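Local coordinates for hemolysin-related protein (PDB 6MLT), which is a secreted, metal-binding protein of the Vibrio cholerae biofilm matrix that probably helps biofilms adhere, consistent with its beta-propeller and carbohydrate-binding beta-prism lectin regions, at residues 29-34 / 538-543. Numbering follows the deposited sequence.
Sequences NQVMAA and IMVAND
Gln30 grips Asp543 through both ends of its carboxamide. OE1 of Gln30 accepts the backbone N of Asp543 (2.7 Å) in the plane of its carbonyl, while NE2 of Gln30 donates to OD1 of Asp543 (2.9 Å), close to its own amide plane. The bend at chi2 (-76°) turns CD off the extended course of the chain. Amide and carboxylate planes lie 27° apart. Glutamine suits the place because it offers an acceptor and a donor side by side; NE2 also reaches OD1 of Asn29, while OD2 of Asp543 is bound by His552, so the carboxylate is held at both oxygens.

Two further hydrogen bonds flank Val31: its N donates to Ala541 O (3.2 Å), and its carbonyl O accepts ND2 of Asn542 almost straight (171°) at 3.0 Å, from above the carbonyl plane. OD1 of Asn542 is bound by Gly518 N and ND2 also hydrogen-bonds to OG of Ser517, so this buried amide is anchored on both branches.

The apolar part rests on two valines. CG1 of Val31 presses on CB of Val540 at a tight 3.5 Å, and the side chains cross at about a right angle; branching at CB puts methyls close to the backbone, where the chains approach. Separately, the long unbranched chain of Met32 carries SD to van der Waals packing against the Asn542 amide.

The contact thus joins the ends of two strands from different antiparallel sheets. Strand 28-30 pairs with strand 56-63, where Asn29 and Gln30 both face Phe62 in a classic beta bulge; strand 536-541 lies between strands 553-559 and 525-527.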
loop_
_atom_site.group_PDB
_atom_site.type_symbol
_atom_site.label_atom_id
_atom_site.label_comp_id
_atom_site.label_asym_id
_atom_site.label_seq_id
_atom_site.Cartn_x
_atom_site.Cartn_y
_atom_site.Cartn_z
ATOM N N ASN A 29 15.872 -17.060 -23.891
ATOM C CA ASN A 29 15.227 -15.818 -24.301
ATOM C C ASN A 29 13.742 -15.776 -23.949
ATOM O O ASN A 29 13.013 -14.941 -24.497
ATOM C CB ASN A 29 15.399 -15.608 -25.809
ATOM C CG ASN A 29 14.837 -16.753 -26.614
ATOM O OD1 ASN A 29 14.205 -17.655 -26.068
ATOM N ND2 ASN A 29 15.055 -16.720 -27.919
ATOM N N GLN A 30 13.281 -16.652 -23.061
ATOM C CA GLN A 30 11.901 -16.676 -22.585
ATOM C C GLN A 30 11.848 -16.077 -21.187
ATOM O O GLN A 30 12.770 -16.275 -20.391
ATOM C CB GLN A 30 11.364 -18.110 -22.537
ATOM C CG GLN A 30 11.560 -18.926 -23.810
ATOM C CD GLN A 30 10.591 -18.532 -24.909
ATOM O OE1 GLN A 30 9.388 -18.428 -24.681
ATOM N NE2 GLN A 30 11.114 -18.306 -26.107
ATOM N N VAL A 31 10.770 -15.358 -20.878
ATOM C CA VAL A 31 10.617 -14.747 -19.559
ATOM C C VAL A 31 9.197 -14.989 -19.065
ATOM O O VAL A 31 8.229 -14.800 -19.811
ATOM C CB VAL A 31 10.946 -13.241 -19.581
ATOM C CG1 VAL A 31 10.946 -12.679 -18.175
ATOM C CG2 VAL A 31 12.301 -13.005 -20.236
ATOM N N MET A 32 9.071 -15.421 -17.804
ATOM C CA MET A 32 7.758 -15.702 -17.230
ATOM C C MET A 32 7.707 -15.340 -15.747
ATOM O O MET A 32 6.921 -15.925 -14.993
ATOM C CB MET A 32 7.387 -17.182 -17.461
ATOM C CG MET A 32 5.901 -17.498 -17.264
ATOM S SD MET A 32 5.341 -18.917 -18.248
ATOM C CE MET A 32 6.517 -20.182 -17.742
ATOM N N ALA A 33 8.523 -14.377 -15.320
ATOM C CA ALA A 33 8.480 -13.843 -13.968
ATOM C C ALA A 33 8.433 -12.325 -14.045
ATOM O O ALA A 33 8.965 -11.718 -14.980
ATOM C CB ALA A 33 9.688 -14.292 -13.132
ATOM N N ALA A 34 7.777 -11.722 -13.062
ATOM C CA ALA A 34 7.512 -10.292 -13.117
ATOM C C ALA A 34 8.825 -9.511 -13.173
ATOM O O ALA A 34 9.800 -9.883 -12.508
ATOM C CB ALA A 34 6.686 -9.853 -11.906
ATOM N N ILE A 538 6.008 -2.102 -18.760
ATOM C CA ILE A 538 6.970 -3.190 -18.946
ATOM C C ILE A 538 6.250 -4.521 -18.770
ATOM O O ILE A 538 5.574 -4.731 -17.756
ATOM C CB ILE A 538 8.130 -3.081 -17.942
ATOM C CG1 ILE A 538 8.825 -1.721 -18.061
ATOM C CG2 ILE A 538 9.142 -4.224 -18.155
ATOM C CD1 ILE A 538 9.164 -1.088 -16.735
ATOM N N MET A 539 6.434 -5.438 -19.723
ATOM C CA MET A 539 5.834 -6.759 -19.619
ATOM C C MET A 539 6.775 -7.811 -20.190
ATOM O O MET A 539 7.607 -7.529 -21.058
ATOM C CB MET A 539 4.474 -6.822 -20.334
ATOM C CG MET A 539 4.529 -6.626 -21.828
ATOM S SD MET A 539 2.886 -6.390 -22.546
ATOM C CE MET A 539 2.495 -4.749 -21.940
ATOM N N VAL A 540 6.632 -9.033 -19.690
ATOM C CA VAL A 540 7.474 -10.148 -20.106
ATOM C C VAL A 540 6.640 -11.111 -20.939
ATOM O O VAL A 540 5.414 -11.173 -20.810
ATOM C CB VAL A 540 8.106 -10.848 -18.885
ATOM C CG1 VAL A 540 8.872 -9.837 -18.047
ATOM C CG2 VAL A 540 7.036 -11.546 -18.044
ATOM N N ALA A 541 7.316 -11.859 -21.808
ATOM C CA ALA A 541 6.630 -12.711 -22.763
ATOM C C ALA A 541 7.430 -13.979 -23.008
ATOM O O ALA A 541 8.659 -14.008 -22.862
ATOM C CB ALA A 541 6.394 -11.990 -24.094
ATOM N N ASN A 542 6.707 -15.026 -23.397
ATOM C CA ASN A 542 7.303 -16.289 -23.792
ATOM C C ASN A 542 6.385 -16.939 -24.812
ATOM O O ASN A 542 5.171 -16.702 -24.815
ATOM C CB ASN A 542 7.522 -17.204 -22.585
ATOM C CG ASN A 542 6.255 -17.406 -21.785
ATOM O OD1 ASN A 542 5.427 -18.256 -22.120
ATOM N ND2 ASN A 542 6.091 -16.618 -20.727
ATOM N N ASP A 543 6.972 -17.770 -25.673
ATOM C CA ASP A 543 6.225 -18.370 -26.770
ATOM C C ASP A 543 6.574 -19.840 -26.964
ATOM O O ASP A 543 6.407 -20.378 -28.065
ATOM C CB ASP A 543 6.456 -17.599 -28.078
ATOM C CG ASP A 543 7.924 -17.492 -28.454
ATOM O OD1 ASP A 543 8.764 -18.164 -27.820
ATOM O OD2 ASP A 543 8.233 -16.727 -29.399
#